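Local coordinates for protein laccase (Botrytis aclada, PDB 3SQR) that oxidises hydroquinone-type phenols and reduces dioxygen to water at its copper centres, probably serving lignin degradation and detoxification of lignin-derived products, at residues S169-S172 / L173-G176; S417-T420 / L421-N425; A548-M551 / T552-A555; A555-E558 / D559-N563; A566-P569 / T570-F573. All coordinates share one frame; numbering follows the deposited sequence. Where two conformers were deposited one is given.

Contact 1: residues S169-S172 / L173-G176. With CU (copper (II) ion), chain E.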
loop_
_atom_site.group_PDB
_atom_site.type_symbol
_atom_site.label_atom_id
_atom_site.label_comp_id
_atom_site.label_asym_id
_atom_site.label_seq_id
_atom_site.Cartn_x
_atom_site.Cartn_y
_atom_site.Cartn_z
ATOM N N SER A 169 4.107 4.519 -7.542
ATOM C CA SER A 169 3.377 5.585 -8.246
ATOM C C SER A 169 1.942 5.635 -7.782
ATOM O O SER A 169 1.320 4.603 -7.561
ATOM C CB SER A 169 3.401 5.374 -9.747
ATOM O OG SER A 169 2.537 6.337 -10.358
ATOM N N HIS A 170 1.420 6.860 -7.624
ATOM C CA HIS A 170 0.039 7.029 -7.330
ATOM C C HIS A 170 -0.619 7.727 -8.547
ATOM O O HIS A 170 -1.719 8.227 -8.465
ATOM C CB HIS A 170 -0.139 7.840 -6.071
ATOM C CG HIS A 170 -1.291 7.418 -5.230
ATOM N ND1 HIS A 170 -2.573 7.372 -5.695
ATOM C CD2 HIS A 170 -1.350 6.971 -3.940
ATOM C CE1 HIS A 170 -3.383 6.986 -4.727
ATOM N NE2 HIS A 170 -2.664 6.704 -3.655
ATOM N N PHE A 171 0.005 7.599 -9.700
ATOM C CA PHE A 171 -0.480 8.194 -10.937
ATOM C C PHE A 171 -1.118 7.077 -11.740
ATOM O O PHE A 171 -0.443 6.154 -12.274
ATOM C CB PHE A 171 0.667 8.824 -11.687
ATOM C CG PHE A 171 0.278 9.441 -12.992
ATOM C CD1 PHE A 171 0.173 8.650 -14.112
ATOM C CD2 PHE A 171 0.080 10.782 -13.073
ATOM C CE1 PHE A 171 -0.151 9.207 -15.336
ATOM C CE2 PHE A 171 -0.257 11.385 -14.297
ATOM C CZ PHE A 171 -0.387 10.572 -15.418
ATOM N N SER A 172 -2.444 7.065 -11.706
ATOM C CA SER A 172 -3.197 6.098 -12.480
ATOM C C SER A 172 -2.699 4.664 -12.173
ATOM O O SER A 172 -2.430 4.363 -10.984
ATOM C CB SER A 172 -3.214 6.493 -14.006
ATOM O OG SER A 172 -3.945 5.519 -14.765
ATOM N N LEU A 173 -2.639 3.767 -13.143
ATOM C CA LEU A 173 -2.382 2.343 -12.842
ATOM C C LEU A 173 -0.926 1.962 -12.843
ATOM O O LEU A 173 -0.606 0.785 -12.853
ATOM C CB LEU A 173 -3.098 1.462 -13.893
ATOM C CG LEU A 173 -4.605 1.601 -13.991
ATOM C CD1 LEU A 173 -5.095 0.917 -15.321
ATOM C CD2 LEU A 173 -5.245 0.927 -12.809
ATOM N N GLN A 174 -0.038 2.947 -12.798
ATOM C CA GLN A 174 1.385 2.666 -13.064
ATOM C C GLN A 174 1.980 1.645 -12.152
ATOM O O GLN A 174 2.829 0.916 -12.568
ATOM C CB GLN A 174 2.234 3.902 -12.967
ATOM C CG GLN A 174 1.984 4.869 -14.117
ATOM C CD GLN A 174 2.780 6.174 -14.015
ATOM O OE1 GLN A 174 3.136 6.622 -12.942
ATOM N NE2 GLN A 174 3.009 6.847 -15.178
ATOM N N TYR A 175 1.570 1.605 -10.894
ATOM C CA TYR A 175 2.245 0.606 -10.035
ATOM C C TYR A 175 1.905 -0.809 -10.449
ATOM O O TYR A 175 2.636 -1.777 -10.097
ATOM C CB TYR A 175 2.060 0.849 -8.512
ATOM C CG TYR A 175 0.798 0.288 -7.894
ATOM C CD1 TYR A 175 0.723 -1.016 -7.549
ATOM C CD2 TYR A 175 -0.321 1.060 -7.706
ATOM C CE1 TYR A 175 -0.371 -1.569 -6.998
ATOM C CE2 TYR A 175 -1.491 0.490 -7.129
ATOM C CZ TYR A 175 -1.485 -0.809 -6.773
ATOM O OH TYR A 175 -2.576 -1.462 -6.210
ATOM N N GLY A 176 0.839 -0.973 -11.230
ATOM C CA GLY A 176 0.513 -2.258 -11.827
ATOM C C GLY A 176 1.501 -2.773 -12.839
ATOM O O GLY A 176 1.555 -3.987 -13.123
HETATM CU CU CU E . -3.233 6.007 -1.804
HETATM O O HOH W 1 0.014 3.675 -9.824
HETATM O O HOH W 2 -1.927 4.424 -2.190
#

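Contact 2: residues S417-T420 / L421-N425. With NAG (2-acetamido-2-deoxy-beta-D-glucopyranose), chain J.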
loop_
_atom_site.group_PDB
_atom_site.type_symbol
_atom_site.label_atom_id
_atom_site.label_comp_id
_atom_site.label_asym_id
_atom_site.label_seq_id
_atom_site.Cartn_x
_atom_site.Cartn_y
_atom_site.Cartn_z
ATOM N N SER A 417 -4.949 20.974 -11.415
ATOM C CA SER A 417 -5.496 21.757 -10.329
ATOM C C SER A 417 -5.698 20.815 -9.177
ATOM O O SER A 417 -6.800 20.511 -8.721
ATOM C CB SER A 417 -6.810 22.477 -10.770
ATOM O OG SER A 417 -7.196 23.377 -9.778
ATOM N N PRO A 418 -4.567 20.361 -8.659
ATOM C CA PRO A 418 -4.675 19.526 -7.481
ATOM C C PRO A 418 -5.269 20.276 -6.325
ATOM O O PRO A 418 -5.201 21.496 -6.249
ATOM C CB PRO A 418 -3.231 19.136 -7.211
ATOM C CG PRO A 418 -2.424 20.160 -7.788
ATOM C CD PRO A 418 -3.169 20.608 -9.034
ATOM N N THR A 419 -5.854 19.550 -5.387
ATOM C CA THR A 419 -6.480 20.127 -4.215
ATOM C C THR A 419 -5.584 21.091 -3.499
ATOM O O THR A 419 -6.057 22.103 -2.989
ATOM C CB THR A 419 -6.860 19.001 -3.197
ATOM O OG1 THR A 419 -7.519 17.973 -3.938
ATOM C CG2 THR A 419 -7.793 19.535 -2.131
ATOM N N THR A 420 -4.275 20.781 -3.381
ATOM C CA THR A 420 -3.370 21.673 -2.699
ATOM C C THR A 420 -3.203 22.990 -3.442
ATOM O O THR A 420 -3.036 24.012 -2.807
ATOM C CB THR A 420 -1.981 21.009 -2.432
ATOM O OG1 THR A 420 -2.296 19.816 -1.686
ATOM C CG2 THR A 420 -1.205 21.882 -1.471
ATOM N N LEU A 421 -3.255 22.944 -4.750
ATOM C CA LEU A 421 -3.173 24.214 -5.531
ATOM C C LEU A 421 -4.404 25.031 -5.225
ATOM O O LEU A 421 -4.319 26.234 -4.939
ATOM C CB LEU A 421 -2.978 23.932 -6.978
ATOM C CG LEU A 421 -2.958 25.193 -7.866
ATOM C CD1 LEU A 421 -1.863 26.165 -7.379
ATOM C CD2 LEU A 421 -2.750 24.738 -9.298
ATOM N N LYS A 422 -5.528 24.367 -5.189
ATOM C CA LYS A 422 -6.772 25.042 -4.791
ATOM C C LYS A 422 -6.674 25.644 -3.394
ATOM O O LYS A 422 -7.087 26.797 -3.112
ATOM C CB LYS A 422 -7.949 24.078 -4.958
ATOM C CG LYS A 422 -8.136 23.568 -6.355
ATOM C CD LYS A 422 -9.389 22.733 -6.464
ATOM C CE LYS A 422 -9.554 22.046 -7.753
ATOM N NZ LYS A 422 -9.889 23.049 -8.880
ATOM N N ILE A 423 -6.133 24.882 -2.442
ATOM C CA ILE A 423 -5.900 25.390 -1.141
ATOM C C ILE A 423 -4.919 26.563 -1.107
ATOM O O ILE A 423 -5.191 27.527 -0.443
ATOM C CB ILE A 423 -5.355 24.218 -0.207
ATOM C CG1 ILE A 423 -6.528 23.317 0.057
ATOM C CG2 ILE A 423 -4.719 24.795 1.011
ATOM C CD1 ILE A 423 -6.075 21.930 0.630
ATOM N N PHE A 424 -3.789 26.474 -1.799
ATOM C CA PHE A 424 -2.852 27.599 -1.922
ATOM C C PHE A 424 -3.533 28.868 -2.498
ATOM O O PHE A 424 -3.152 29.984 -2.147
ATOM C CB PHE A 424 -1.666 27.234 -2.813
ATOM C CG PHE A 424 -0.749 26.139 -2.217
ATOM C CD1 PHE A 424 -0.858 25.727 -0.880
ATOM C CD2 PHE A 424 0.252 25.575 -3.009
ATOM C CE1 PHE A 424 -0.005 24.737 -0.370
ATOM C CE2 PHE A 424 1.091 24.598 -2.521
ATOM C CZ PHE A 424 0.987 24.182 -1.198
ATOM N N ASN A 425 -4.498 28.667 -3.364
ATOM C CA ASN A 425 -5.355 29.768 -3.866
ATOM C C ASN A 425 -6.537 30.147 -2.998
ATOM O O ASN A 425 -7.403 30.926 -3.436
ATOM C CB ASN A 425 -5.800 29.421 -5.266
ATOM C CG ASN A 425 -4.690 29.631 -6.276
ATOM O OD1 ASN A 425 -4.244 28.693 -6.946
ATOM N ND2 ASN A 425 -4.204 30.901 -6.375
HETATM C C1 NAG J . -4.263 33.404 0.444
HETATM C C2 NAG J . -3.480 34.319 -0.490
HETATM C C3 NAG J . -2.264 34.916 0.234
HETATM C C4 NAG J . -2.579 35.401 1.662
HETATM C C5 NAG J . -3.310 34.303 2.428
HETATM C C6 NAG J . -3.640 34.704 3.869
HETATM C C7 NAG J . -3.428 33.869 -2.933
HETATM C C8 NAG J . -3.037 32.877 -3.996
HETATM N N2 NAG J . -3.154 33.510 -1.676
HETATM O O3 NAG J . -1.789 35.998 -0.523
HETATM O O4 NAG J . -1.394 35.693 2.380
HETATM O O5 NAG J . -4.503 34.014 1.710
HETATM O O6 NAG J . -4.497 35.825 3.839
HETATM O O7 NAG J . -3.954 34.942 -3.243
#

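Contact 3: residues A548-M551 / T552-A555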
loop_
_atom_site.group_PDB
_atom_site.type_symbol
_atom_site.label_atom_id
_atom_site.label_comp_id
_atom_site.label_asym_id
_atom_site.label_seq_id
_atom_site.Cartn_x
_atom_site.Cartn_y
_atom_site.Cartn_z
ATOM N N ALA A 548 0.916 24.555 6.574
ATOM C CA ALA A 548 2.004 25.508 6.440
ATOM C C ALA A 548 2.981 24.949 5.431
ATOM O O ALA A 548 3.371 23.777 5.505
ATOM C CB ALA A 548 2.624 25.753 7.756
ATOM N N VAL A 549 3.319 25.750 4.426
ATOM C CA VAL A 549 4.284 25.293 3.436
ATOM C C VAL A 549 5.359 26.392 3.382
ATOM O O VAL A 549 5.092 27.625 3.582
ATOM C CB VAL A 549 3.650 24.885 2.021
ATOM C CG1 VAL A 549 4.688 24.185 1.089
ATOM C CG2 VAL A 549 2.441 23.925 2.219
ATOM N N LYS A 550 6.576 25.891 3.227
ATOM C CA LYS A 550 7.770 26.690 3.113
ATOM C C LYS A 550 7.698 27.322 1.716
ATOM O O LYS A 550 7.193 26.711 0.775
ATOM C CB LYS A 550 9.002 25.790 3.294
ATOM C CG LYS A 550 9.033 24.993 4.591
ATOM C CD LYS A 550 10.233 24.045 4.610
ATOM C CE LYS A 550 10.216 23.179 5.888
ATOM N NZ LYS A 550 11.539 22.500 6.079
ATOM N N MET A 551 8.248 28.531 1.568
ATOM C CA MET A 551 8.359 29.134 0.266
ATOM C C MET A 551 9.137 28.191 -0.666
ATOM O O MET A 551 8.804 28.031 -1.830
ATOM C CB MET A 551 9.036 30.518 0.329
ATOM C CG MET A 551 9.623 30.963 -1.020
ATOM S SD MET A 551 10.734 32.413 -0.941
ATOM C CE MET A 551 12.280 31.560 -0.651
ATOM N N THR A 552 10.193 27.585 -0.152
ATOM C CA THR A 552 10.940 26.672 -0.977
ATOM C C THR A 552 10.028 25.602 -1.612
ATOM O O THR A 552 10.158 25.289 -2.791
ATOM C CB THR A 552 12.119 26.061 -0.221
ATOM O OG1 THR A 552 12.908 25.364 -1.162
ATOM C CG2 THR A 552 11.685 25.155 0.860
ATOM N N ASP A 553 9.101 25.087 -0.846
ATOM C CA ASP A 553 8.255 23.971 -1.292
ATOM C C ASP A 553 7.151 24.476 -2.204
ATOM O O ASP A 553 6.788 23.817 -3.160
ATOM C CB ASP A 553 7.743 23.192 -0.075
ATOM C CG ASP A 553 8.852 22.446 0.613
ATOM O OD1 ASP A 553 9.752 21.986 -0.091
ATOM O OD2 ASP A 553 8.849 22.379 1.866
ATOM N N THR A 554 6.682 25.728 -1.945
ATOM C CA THR A 554 5.742 26.363 -2.847
ATOM C C THR A 554 6.326 26.590 -4.189
ATOM O O THR A 554 5.644 26.320 -5.167
ATOM C CB THR A 554 5.122 27.657 -2.190
ATOM O OG1 THR A 554 4.525 27.263 -0.968
ATOM C CG2 THR A 554 4.092 28.223 -3.033
ATOM N N ALA A 555 7.575 27.048 -4.277
ATOM C CA ALA A 555 8.252 27.276 -5.564
ATOM C C ALA A 555 8.362 25.950 -6.270
ATOM O O ALA A 555 8.054 25.825 -7.420
ATOM C CB ALA A 555 9.713 27.955 -5.374
#

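Contact 4: residues A555-E558 / D559-N563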
loop_
_atom_site.group_PDB
_atom_site.type_symbol
_atom_site.label_atom_id
_atom_site.label_comp_id
_atom_site.label_asym_id
_atom_site.label_seq_id
_atom_site.Cartn_x
_atom_site.Cartn_y
_atom_site.Cartn_z
ATOM N N ALA A 555 7.575 27.048 -4.277
ATOM C CA ALA A 555 8.252 27.276 -5.564
ATOM C C ALA A 555 8.362 25.950 -6.270
ATOM O O ALA A 555 8.054 25.825 -7.420
ATOM C CB ALA A 555 9.713 27.955 -5.374
ATOM N N ILE A 556 8.719 24.915 -5.524
ATOM C CA ILE A 556 8.898 23.605 -6.157
ATOM C C ILE A 556 7.609 23.073 -6.767
ATOM O O ILE A 556 7.569 22.655 -7.919
ATOM C CB ILE A 556 9.528 22.626 -5.142
ATOM C CG1 ILE A 556 10.996 22.998 -4.931
ATOM C CG2 ILE A 556 9.341 21.187 -5.589
ATOM C CD1 ILE A 556 11.578 22.352 -3.644
ATOM N N PHE A 557 6.537 23.155 -6.011
ATOM C CA PHE A 557 5.204 22.744 -6.430
ATOM C C PHE A 557 4.737 23.477 -7.663
ATOM O O PHE A 557 4.250 22.880 -8.636
ATOM C CB PHE A 557 4.296 23.020 -5.245
ATOM C CG PHE A 557 2.877 22.700 -5.451
ATOM C CD1 PHE A 557 2.034 23.598 -6.068
ATOM C CD2 PHE A 557 2.330 21.503 -4.930
ATOM C CE1 PHE A 557 0.677 23.294 -6.230
ATOM C CE2 PHE A 557 1.028 21.224 -5.080
ATOM C CZ PHE A 557 0.178 22.115 -5.749
ATOM N N GLU A 558 4.909 24.789 -7.595
ATOM C CA GLU A 558 4.627 25.643 -8.757
ATOM C C GLU A 558 5.389 25.229 -9.990
ATOM O O GLU A 558 4.809 25.153 -11.101
ATOM C CB GLU A 558 4.938 27.094 -8.388
ATOM C CG GLU A 558 3.947 27.672 -7.432
ATOM C CD GLU A 558 4.403 28.997 -6.779
ATOM O OE1 GLU A 558 5.576 29.458 -6.958
ATOM O OE2 GLU A 558 3.570 29.544 -6.040
ATOM N N ASP A 559 6.675 24.926 -9.801
ATOM C CA ASP A 559 7.490 24.533 -10.906
ATOM C C ASP A 559 7.015 23.210 -11.491
ATOM O O ASP A 559 6.943 23.038 -12.710
ATOM C CB ASP A 559 8.955 24.395 -10.524
ATOM C CG ASP A 559 9.659 25.768 -10.143
ATOM O OD1 ASP A 559 9.077 26.878 -10.275
ATOM O OD2 ASP A 559 10.785 25.714 -9.577
ATOM N N THR A 560 6.666 22.237 -10.620
ATOM C CA THR A 560 6.159 20.990 -11.175
ATOM C C THR A 560 4.894 21.208 -11.998
ATOM O O THR A 560 4.681 20.584 -13.040
ATOM C CB THR A 560 5.900 19.955 -10.031
ATOM O OG1 THR A 560 7.105 19.866 -9.238
ATOM C CG2 THR A 560 5.433 18.589 -10.601
ATOM N N CYS A 561 4.001 22.038 -11.503
ATOM C CA CYS A 561 2.736 22.286 -12.194
ATOM C C CYS A 561 3.007 23.063 -13.488
ATOM O O CYS A 561 2.472 22.709 -14.524
ATOM C CB CYS A 561 1.796 23.111 -11.322
ATOM S SG CYS A 561 1.021 22.082 -10.011
ATOM N N ALA A 562 3.887 24.050 -13.406
ATOM C CA ALA A 562 4.310 24.760 -14.627
ATOM C C ALA A 562 4.807 23.791 -15.701
ATOM O O ALA A 562 4.358 23.836 -16.855
ATOM C CB ALA A 562 5.351 25.819 -14.287
ATOM N N ASN A 563 5.674 22.843 -15.331
ATOM C CA ASN A 563 6.157 21.868 -16.289
ATOM C C ASN A 563 5.110 20.902 -16.755
ATOM O O ASN A 563 5.124 20.473 -17.921
ATOM C CB ASN A 563 7.389 21.142 -15.752
ATOM C CG ASN A 563 8.520 22.087 -15.498
ATOM O OD1 ASN A 563 8.507 23.206 -16.027
ATOM N ND2 ASN A 563 9.477 21.700 -14.632
#

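Contact 5: residues A566-P569 / T570-F573. With NAG (2-acetamido-2-deoxy-beta-D-glucopyranose), chain B.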
loop_
_atom_site.group_PDB
_atom_site.type_symbol
_atom_site.label_atom_id
_atom_site.label_comp_id
_atom_site.label_asym_id
_atom_site.label_seq_id
_atom_site.Cartn_x
_atom_site.Cartn_y
_atom_site.Cartn_z
ATOM N N ALA A 566 2.998 22.713 -19.351
ATOM C CA ALA A 566 3.796 22.740 -20.616
ATOM C C ALA A 566 3.704 21.429 -21.366
ATOM O O ALA A 566 3.838 21.367 -22.602
ATOM C CB ALA A 566 5.256 23.122 -20.351
ATOM N N TYR A 567 3.428 20.343 -20.644
ATOM C CA TYR A 567 3.363 19.024 -21.256
ATOM C C TYR A 567 2.012 18.679 -21.822
ATOM O O TYR A 567 1.926 18.009 -22.824
ATOM C CB TYR A 567 3.711 17.928 -20.210
ATOM C CG TYR A 567 3.456 16.543 -20.678
ATOM C CD1 TYR A 567 4.329 15.908 -21.572
ATOM C CD2 TYR A 567 2.368 15.803 -20.210
ATOM C CE1 TYR A 567 4.078 14.655 -21.986
ATOM C CE2 TYR A 567 2.131 14.533 -20.639
ATOM C CZ TYR A 567 2.974 13.944 -21.498
ATOM O OH TYR A 567 2.664 12.654 -21.876
ATOM N N THR A 568 0.953 19.048 -21.108
ATOM C CA THR A 568 -0.349 18.551 -21.443
ATOM C C THR A 568 -0.872 18.957 -22.848
ATOM O O THR A 568 -1.524 18.130 -23.483
ATOM C CB THR A 568 -1.410 18.919 -20.434
ATOM O OG1 THR A 568 -1.530 20.342 -20.305
ATOM C CG2 THR A 568 -1.053 18.268 -19.047
ATOM N N PRO A 569 -0.533 20.169 -23.323
ATOM C CA PRO A 569 -1.152 20.553 -24.617
ATOM C C PRO A 569 -0.887 19.542 -25.714
ATOM O O PRO A 569 -1.725 19.375 -26.613
ATOM C CB PRO A 569 -0.464 21.881 -24.931
ATOM C CG PRO A 569 -0.259 22.496 -23.607
ATOM C CD PRO A 569 0.344 21.250 -22.864
ATOM N N THR A 570 0.256 18.860 -25.663
ATOM C CA THR A 570 0.642 17.953 -26.749
ATOM C C THR A 570 0.933 16.517 -26.291
ATOM O O THR A 570 1.586 15.743 -26.991
ATOM C CB THR A 570 1.845 18.522 -27.479
ATOM O OG1 THR A 570 2.942 18.622 -26.576
ATOM C CG2 THR A 570 1.505 19.969 -27.984
ATOM N N GLN A 571 0.368 16.144 -25.146
ATOM C CA GLN A 571 0.483 14.778 -24.663
ATOM C C GLN A 571 -0.167 13.786 -25.635
ATOM O O GLN A 571 -1.191 14.094 -26.294
ATOM C CB GLN A 571 -0.192 14.692 -23.292
ATOM C CG GLN A 571 -1.721 14.906 -23.339
ATOM C CD GLN A 571 -2.349 15.232 -22.003
ATOM O OE1 GLN A 571 -1.662 15.344 -20.971
ATOM N NE2 GLN A 571 -3.678 15.335 -22.006
ATOM N N LEU A 572 0.399 12.597 -25.735
ATOM C CA LEU A 572 -0.197 11.501 -26.517
ATOM C C LEU A 572 -1.454 10.967 -25.858
ATOM O O LEU A 572 -2.340 10.487 -26.530
ATOM C CB LEU A 572 0.728 10.298 -26.669
ATOM C CG LEU A 572 1.976 10.216 -27.522
ATOM C CD1 LEU A 572 2.081 8.739 -27.952
ATOM C CD2 LEU A 572 1.965 11.183 -28.727
ATOM N N PHE A 573 -1.519 11.022 -24.515
ATOM C CA PHE A 573 -2.641 10.453 -23.767
ATOM C C PHE A 573 -3.167 11.382 -22.716
ATOM O O PHE A 573 -2.398 11.997 -21.964
ATOM C CB PHE A 573 -2.207 9.167 -23.116
ATOM C CG PHE A 573 -1.647 8.191 -24.059
ATOM C CD1 PHE A 573 -2.464 7.511 -24.945
ATOM C CD2 PHE A 573 -0.287 7.935 -24.076
ATOM C CE1 PHE A 573 -1.910 6.587 -25.830
ATOM C CE2 PHE A 573 0.247 7.024 -24.951
ATOM C CZ PHE A 573 -0.554 6.369 -25.824
HETATM C C1 NAG B . 0.287 6.327 -19.954
HETATM C C2 NAG B . -1.077 6.613 -20.525
HETATM C C3 NAG B . -1.869 5.439 -21.075
HETATM C C4 NAG B . -0.983 4.730 -22.065
HETATM C C5 NAG B . 0.408 4.463 -21.442
HETATM C C6 NAG B . 1.428 3.992 -22.461
HETATM C C7 NAG B . -1.728 8.732 -19.425
HETATM C C8 NAG B . -2.735 9.297 -18.456
HETATM N N2 NAG B . -1.889 7.416 -19.641
HETATM O O3 NAG B . -3.067 5.949 -21.637
HETATM O O4 NAG B . -1.489 3.486 -22.445
HETATM O O5 NAG B . 1.002 5.613 -20.903
HETATM O O6 NAG B . 2.437 3.276 -21.789
HETATM O O7 NAG B . -0.895 9.467 -19.946
HETATM O O HOH W 3 3.034 12.243 -24.699
HETATM O O HOH W 4 0.300 11.436 -22.103
HETATM O O HOH W 5 3.610 17.235 -24.619
HETATM O O HOH W 6 -2.492 16.317 -27.139
#

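Contact 1: residues S169-S172 / L173-G176
In the loop after strand 163-169, which carries the copper ligand His170, Ser169 OG joins the two halves by bonding Gln174 OE1. This hydroxyl works in two directions: Ser169 OG accepts from Phe171 N at 2.9 Å, which defines an ST turn, and donates to Gln174 OE1 at 2.7 Å. The second bond meets a lone pair of OE1 in the carbonyl plane (C=O...O angle 139°). Beyond CG, the Gln174 chain runs extended, and its amide lies obliquely to the Phe171 ring, planes 38° apart, with NE2 3.5 Å from Phe171 CD1. Asn119, Gly120 and Thr121 complete the polar grip on this amide. The backbone turns in a type II' beta turn, Phe171 to Gln174, whose Gln174 N to Phe171 O bond measures 3.3 Å and is nearly straight (165°). A water lies within hydrogen-bonding distance of Ser169 O and Ser172 O and accepts from Tyr175 N. His170 NE2 binds copper at 2.1 Å; His468 and His525 ligate the same ion. Tyr175 OH bonds to Gly271 O and to the backbone O of His527, a ligand of a neighbouring copper. A ligand histidine placed in a hydrogen-bonded turn fits the type 3 copper site of the trinuclear cluster in multicopper oxidases.

Contact 2: residues S417-T420 / L421-N425
Across Ser417-Thr420 and Leu421-Asn425 the backbone makes the first turns of the short helix 419-424: the carbonyl oxygen of Pro418, the N-cap residue, accepts from Lys422 N (Pro418 O to Lys422 N, 3.1 Å), Ile423 N bonds to Thr419 O, and Phe424 N bonds to Thr420 O. One turn apart, in the Thr420 conformer given, Thr420 CG2 sits over the face of the Phe424 ring, 3.5 Å from its centroid and 28° off the normal, tentatively a CH-pi contact. The first torsion puts the methyl there, since CG2 of Thr420 lies opposite its own backbone nitrogen (chi1 -56° for OG1). Separately, Thr420 O lies over one face of the ring, offset toward the rim, and is 3.2 Å from Phe424 CG. In the same conformer Thr420 OG1 turns to Val142 O. At the start of the helix, Lys422 runs extended beyond CG until chi4 and then bends (-71°), which brings Lys422 NZ to Ser417 OG at 2.9 Å as a hydrogen-bond donor. Pro418 CG packs obliquely on Leu421 CB at 3.9 Å, and Thr419 CG2 meets Ile423 CD1 at 4.0 Å. Near the other end, the acetyl methyl C8 of an N-acetylglucosamine approaches Phe424 O at 3.4 Å. The helix rests on strands 520-526 and 537-542 through Thr419 and Ile423, which touch Ser521 and Val541. Its Pro418, Thr420, Leu421 and Phe424 side lies against Phe557 of helix 551-567, with the two phenylalanine rings edge-to-face.

Contact 3: residues A548-M551 / T552-A555
Val549 and Lys550 meet Asp553 and Thr554 at the N-terminus of helix 551-567, where Lys550 holds the N-cap position. The tight part centres on Lys550 O. Thr554 N donates to it at 2.9 Å with a fairly straight N-H...O angle of 160°, while Thr554 OG1 donates from above the carbonyl plane, 43° out of it, at 3.2 Å; Asp553 N adds a weak third bond. The hydroxyl can fold back onto the preceding turn because OG1 stands beside the backbone nitrogen of Thr554 (chi1 -57°). Next to it, Val549 CG1 packs on Asp553 CB at 3.4 Å and lies 3.7 Å from Thr554 OG1, so an apolar branch lines this bond. The opposite character is found among Lys550, Met551 and Thr552, all exposed. There Lys550 CB merely lies alongside Thr552 CG2, 3.7 Å away, both side chains pointing the same way, and Met551 bends off at its thioether. Asp553, buried, is held through OD1 by Tyr136 OH, while its OD2 faces Glu135 OE2, a crowding of like charge that nearby Lys550 may ease. That relief would be electrostatic at most, since Lys550 NZ stops 5.0 Å from Asp553 OD2, and Asp553 OD2 instead approaches Lys550 CD at 3.5 Å.

Contact 4: residues A555-E558 / D559-N563
Phe557 and Cys561 stand one turn apart on the middle of helix 551-567, and together they form a Cys sulfur-aromatic contact. The sulfur approaches the ring obliquely: Cys561 SG is 4.5 Å from the Phe557 centroid, 29° off the ring normal, and its nearest ring atom is Phe557 CE1 at 4.0 Å. The two first torsions differ, and this sets the meeting. Phe557 swings its ring away from its own nitrogen (chi1 179°), whereas Cys561 keeps SG beside its nitrogen (chi1 -77°), back toward the preceding turn, where it also lies 3.6 Å from Phe557 O. SG is not a loose thiol, for it is joined to Cys145 in a disulfide that ties the helix to a loop ahead of strand 152-158. Ile556 and Thr560, along another flank, both touch Leu153 of that strand. The exposed face carries Glu558 and Asp559. Beneath these side chains the helix is regular: Cys561 N donates to Phe557 O at 3.0 Å, Thr560 N reaches Ile556 O at 2.9 Å, and Ala562 N closes on Glu558 O at 2.7 Å.

Contact 5: residues A566-P569 / T570-F573
Gln571 N donates to Thr568 O at 3.2 Å in a nearly linear bond (172°), although the donor stands 68° out of the carbonyl plane. A weak bond from Thr570 N to Tyr567 O adds to this turn. Waters supply the next layer. One links Tyr567 OH to Leu572 N, 2.9 Å from each; a second lies 2.7 Å from Tyr567 OH and near Phe573 O, to which it can donate, so the phenol reaches the tail backbone through one solvent bridge and probably a second. Tyr567 O and Thr570 OG1 share a further water. Packing follows from the way the side chains cross. Gln571 CA lies over one face of the Tyr567 ring, and Gln571 CB comes within 3.5 Å of Tyr567 CE2; the two side chains cross at about a right angle. Gln571 CG sits between its own nitrogen and carbonyl carbon (chi1 67°), which lets the amide run alongside Thr568, with Gln571 OE1 3.6 Å from Thr568 CG2. Further out, Phe573 is sandwiched between Leu572 CB on one face and C4 of an N-acetylglucosamine, over the ring centre, on the other. Tyr567, near the C-terminal end of helix 551-567, meets Trp564 and rests on the loop residues Ala148 and Pro149, while Leu572 and Phe573 of the departing chain lie on His118.

In the fold
The five contacts come in order along the chain, from the copper-ligand loop (contact 1) through the short helix 419-424 (contact 2) to three stations on or just past helix 551-567. Contacts 3 and 4 overlap at Ala555, with centres 11 Å apart, and contact 5 follows near the end of that helix. Contact 2 touches both contacts 3 and 4, its centre 13 and 12 Å from theirs. Contact 1 stands apart, its nearest atoms about 7 Å from contact 5. Beyond contact 5 the chain returns to contact 1, Asp577 bonding to Ser172, consistent with the inward C-terminal tail of ascomycete laccases.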